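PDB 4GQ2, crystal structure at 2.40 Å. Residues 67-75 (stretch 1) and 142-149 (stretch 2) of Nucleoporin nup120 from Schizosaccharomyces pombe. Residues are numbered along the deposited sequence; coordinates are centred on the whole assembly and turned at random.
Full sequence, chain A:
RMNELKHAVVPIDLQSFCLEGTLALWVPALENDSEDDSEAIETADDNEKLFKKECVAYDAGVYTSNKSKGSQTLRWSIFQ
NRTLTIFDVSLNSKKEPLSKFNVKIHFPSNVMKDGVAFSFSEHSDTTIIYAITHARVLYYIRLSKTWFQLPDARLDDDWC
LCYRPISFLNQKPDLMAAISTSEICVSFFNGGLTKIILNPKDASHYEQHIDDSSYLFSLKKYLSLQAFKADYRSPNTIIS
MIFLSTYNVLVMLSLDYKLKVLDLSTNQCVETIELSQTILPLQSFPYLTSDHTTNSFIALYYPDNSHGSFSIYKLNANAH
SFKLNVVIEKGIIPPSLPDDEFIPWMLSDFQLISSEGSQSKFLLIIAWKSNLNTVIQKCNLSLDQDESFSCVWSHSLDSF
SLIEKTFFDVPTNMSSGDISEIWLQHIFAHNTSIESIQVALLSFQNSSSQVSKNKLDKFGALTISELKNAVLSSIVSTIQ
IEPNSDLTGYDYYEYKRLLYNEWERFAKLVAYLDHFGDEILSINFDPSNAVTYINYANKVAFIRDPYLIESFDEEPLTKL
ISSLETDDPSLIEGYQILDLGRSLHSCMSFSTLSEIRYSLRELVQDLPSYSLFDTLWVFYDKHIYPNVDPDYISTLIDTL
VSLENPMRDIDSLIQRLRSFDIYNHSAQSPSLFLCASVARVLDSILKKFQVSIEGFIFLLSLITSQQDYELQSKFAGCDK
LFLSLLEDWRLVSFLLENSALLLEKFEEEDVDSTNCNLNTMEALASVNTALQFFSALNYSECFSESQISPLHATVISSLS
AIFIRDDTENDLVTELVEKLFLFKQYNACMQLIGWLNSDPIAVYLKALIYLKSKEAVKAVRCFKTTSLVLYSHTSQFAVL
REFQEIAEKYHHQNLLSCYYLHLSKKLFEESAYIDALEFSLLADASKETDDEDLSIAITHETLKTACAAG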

# COMPACT_ATOMS: atom_id res chain seq x y z
N LYS A 67 -28.35 -21.71 5.67
CA LYS A 67 -29.49 -22.04 4.81
C LYS A 67 -30.01 -20.88 3.93
O LYS A 67 -30.83 -21.11 3.04
N SER A 68 -29.52 -19.67 4.17
CA SER A 68 -29.93 -18.50 3.37
C SER A 68 -29.40 -18.55 1.92
O SER A 68 -28.81 -19.55 1.51
N LYS A 69 -29.62 -17.47 1.16
CA LYS A 69 -29.28 -17.45 -0.28
C LYS A 69 -28.31 -16.33 -0.67
O LYS A 69 -28.74 -15.30 -1.20
N GLY A 70 -27.00 -16.50 -0.43
CA GLY A 70 -26.44 -17.64 0.28
C GLY A 70 -26.16 -17.30 1.74
O GLY A 70 -26.74 -16.35 2.28
N SER A 71 -25.28 -18.07 2.36
CA SER A 71 -24.98 -17.93 3.79
C SER A 71 -24.30 -16.61 4.17
O SER A 71 -23.39 -16.15 3.48
N GLN A 72 -24.76 -16.01 5.26
CA GLN A 72 -24.02 -14.92 5.88
C GLN A 72 -23.15 -15.49 7.00
O GLN A 72 -23.61 -16.34 7.77
N THR A 73 -21.90 -15.05 7.05
CA THR A 73 -20.95 -15.52 8.05
C THR A 73 -20.50 -14.32 8.88
O THR A 73 -19.87 -13.39 8.37
N LEU A 74 -20.85 -14.34 10.16
CA LEU A 74 -20.71 -13.18 11.02
C LEU A 74 -19.74 -13.41 12.16
O LEU A 74 -19.80 -14.43 12.85
N ARG A 75 -18.85 -12.45 12.37
CA ARG A 75 -17.90 -12.54 13.45
C ARG A 75 -18.26 -11.56 14.57
O ARG A 75 -18.31 -10.35 14.36
N ARG A 142 -32.70 -9.08 17.04
CA ARG A 142 -32.95 -9.44 15.64
C ARG A 142 -32.06 -8.63 14.70
O ARG A 142 -32.07 -7.40 14.73
N LEU A 143 -31.28 -9.33 13.88
CA LEU A 143 -30.35 -8.68 12.96
C LEU A 143 -31.01 -8.41 11.62
O LEU A 143 -31.63 -9.29 11.03
N SER A 144 -30.86 -7.18 11.15
CA SER A 144 -31.21 -6.86 9.78
C SER A 144 -29.95 -6.83 8.92
O SER A 144 -28.94 -6.22 9.30
N LYS A 145 -30.01 -7.50 7.77
CA LYS A 145 -28.93 -7.45 6.78
C LYS A 145 -28.64 -6.02 6.33
O LYS A 145 -27.50 -5.68 6.00
N THR A 146 -29.68 -5.19 6.32
CA THR A 146 -29.60 -3.77 5.98
C THR A 146 -28.53 -3.03 6.78
O THR A 146 -27.89 -2.10 6.27
N TRP A 147 -28.35 -3.43 8.04
CA TRP A 147 -27.45 -2.74 8.96
C TRP A 147 -26.03 -2.77 8.46
O TRP A 147 -25.25 -1.86 8.73
N PHE A 148 -25.70 -3.84 7.75
CA PHE A 148 -24.37 -4.01 7.22
C PHE A 148 -24.19 -3.29 5.89
O PHE A 148 -23.07 -3.04 5.47
N GLN A 149 -25.30 -2.93 5.25
CA GLN A 149 -25.27 -2.49 3.85
C GLN A 149 -25.47 -1.01 3.64
O GLN A 149 -24.84 -0.42 2.77

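The contact between these two stretches is small, burying 279 Å² in all; its close contacts run between side chains, and no hydrogen bond crosses it. The backbones stay well apart, with the CA atoms of Gln72 and Lys145 9.0 Å from each other and those of Leu74 and Phe148 10.6 Å, so the gap is bridged by long or bulky side chains.

On the first stretch an alternation sets the pattern. Ser71 points away and Thr73 is out of reach, while Gln72 and Leu74 send their CA-to-CB bonds toward the second stretch. Leu74 takes the common m,t rotamer (chi1 -58°, chi2 175°), which splays its two methyls onto different partners. CD1 lies 3.7 Å from CD1 of Leu143, itself an m,t leucine pointing toward its partner, and CD2 lies 4.1 Å from CZ of Phe148. One leucine thus joins Leu143 to the aromatic ring farther along the second stretch.

Phe148 reaches in with chi1 -61° (m) and chi2 -86°, the usual near-perpendicular setting of an aromatic ring. Both Leu74 CD2 and Gln72 NE2 approach that ring obliquely, NE2 coming 4.3 Å from CD2 of Phe148.

Gln72 is almost fully extended, t at chi1 (-156°) and t at chi2 (159°), so its amide is carried across to the other stretch. Its OE1 sits 3.4 Å from CG of Lys145, a contact with the aliphatic part of the lysine rather than with its charge. NE2 is hydrogen-bonded elsewhere in the structure and still lies beside the Phe148 ring.

Lys145 leaves its backbone sideways, yet it has the largest covered area of the second stretch. With chi1 m (-72°) and the next three angles all t, the chain runs out straight: its methylene stem passes Gln72 and its tip comes near Ser68, where NZ is 4.2 Å from Ser68 CB. The ammonium group is hydrogen-bonded elsewhere. Ser68 points toward the second stretch with chi1 p (46°), but it is poorly ordered, so this end of the contact is less sharply defined.

Ser144 points away, and its OG, at chi1 t, accepts a weak capping bond from Thr146 N at 3.3 Å. Backbone bonds from Trp147 N to Ser144 O (3.1 Å) and from Phe148 N to Lys145 O (3.1 Å) close the turn. The rule is economical: apolar tips meet at one end; at the other, the amide end of Gln72 packs against the methylene stem of Lys145.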

# COMPACT_ATOMS: atom_id res chain seq x y z
CB LYS A 67 -30.63 -22.65 5.64
CG LYS A 67 -31.10 -24.03 5.16
CD LYS A 67 -31.92 -23.95 3.88
CE LYS A 67 -32.03 -25.31 3.22
NZ LYS A 67 -32.75 -25.22 1.91
CB SER A 68 -29.56 -17.17 4.07
OG SER A 68 -28.24 -17.19 4.59
CB LYS A 69 -30.56 -17.35 -1.13
CG LYS A 69 -31.83 -17.89 -0.50
CD LYS A 69 -33.06 -17.40 -1.24
CE LYS A 69 -34.22 -17.15 -0.30
NZ LYS A 69 -34.71 -18.40 0.35
CB SER A 71 -24.10 -19.08 4.27
OG SER A 71 -24.59 -20.33 3.82
CB GLN A 72 -24.94 -13.82 6.39
CG GLN A 72 -24.25 -12.46 6.51
CD GLN A 72 -25.20 -11.28 6.51
OE1 GLN A 72 -26.35 -11.38 6.94
NE2 GLN A 72 -24.72 -10.13 6.03
CB THR A 73 -19.75 -16.24 7.41
OG1 THR A 73 -20.23 -17.28 6.54
CG2 THR A 73 -18.87 -16.87 8.46
CB LEU A 74 -22.07 -12.76 11.57
CG LEU A 74 -23.15 -12.42 10.53
CD1 LEU A 74 -24.47 -12.14 11.23
CD2 LEU A 74 -22.73 -11.24 9.65
CB ARG A 75 -16.48 -12.30 12.93
CG ARG A 75 -15.48 -11.82 13.96
CD ARG A 75 -15.10 -12.88 14.98
NE ARG A 75 -14.38 -12.23 16.08
CZ ARG A 75 -13.07 -12.26 16.24
NH1 ARG A 75 -12.30 -12.94 15.40
NH2 ARG A 75 -12.52 -11.60 17.26
CB ARG A 142 -34.42 -9.22 15.26
CG ARG A 142 -35.36 -10.35 15.62
CD ARG A 142 -36.64 -10.21 14.81
NE ARG A 142 -37.81 -10.85 15.42
CZ ARG A 142 -38.54 -10.32 16.40
NH1 ARG A 142 -38.22 -9.15 16.93
NH2 ARG A 142 -39.58 -10.99 16.87
CB LEU A 143 -29.12 -9.55 12.73
CG LEU A 143 -28.10 -9.72 13.86
CD1 LEU A 143 -27.10 -10.80 13.48
CD2 LEU A 143 -27.40 -8.41 14.18
CB SER A 144 -31.95 -5.52 9.72
OG SER A 144 -32.27 -5.17 8.39
CB LYS A 145 -29.25 -8.34 5.58
CG LYS A 145 -29.16 -9.82 5.87
CD LYS A 145 -29.40 -10.67 4.63
CE LYS A 145 -29.28 -12.15 4.96
NZ LYS A 145 -29.39 -13.00 3.75
CB THR A 146 -30.96 -3.08 6.20
OG1 THR A 146 -31.90 -3.59 5.24
CG2 THR A 146 -30.87 -1.57 6.03
CB TRP A 147 -27.47 -3.39 10.34
CG TRP A 147 -28.79 -3.32 11.06
CD1 TRP A 147 -29.96 -2.66 10.67
CD2 TRP A 147 -29.10 -3.91 12.36
NE1 TRP A 147 -30.94 -2.83 11.60
CE2 TRP A 147 -30.50 -3.57 12.64
CE3 TRP A 147 -28.40 -4.68 13.28
CZ2 TRP A 147 -31.14 -3.98 13.80
CZ3 TRP A 147 -29.05 -5.09 14.45
CH2 TRP A 147 -30.39 -4.74 14.70
CB PHE A 148 -24.07 -5.51 7.06
CG PHE A 148 -24.12 -6.26 8.36
CD1 PHE A 148 -23.00 -6.34 9.18
CD2 PHE A 148 -25.30 -6.89 8.77
CE1 PHE A 148 -23.05 -7.03 10.38
CE2 PHE A 148 -25.35 -7.57 9.97
CZ PHE A 148 -24.22 -7.64 10.77
CB GLN A 149 -26.28 -3.27 3.02
CG GLN A 149 -26.09 -4.78 3.05
CD GLN A 149 -27.34 -5.52 2.61
OE1 GLN A 149 -28.42 -4.94 2.56
NE2 GLN A 149 -27.19 -6.80 2.29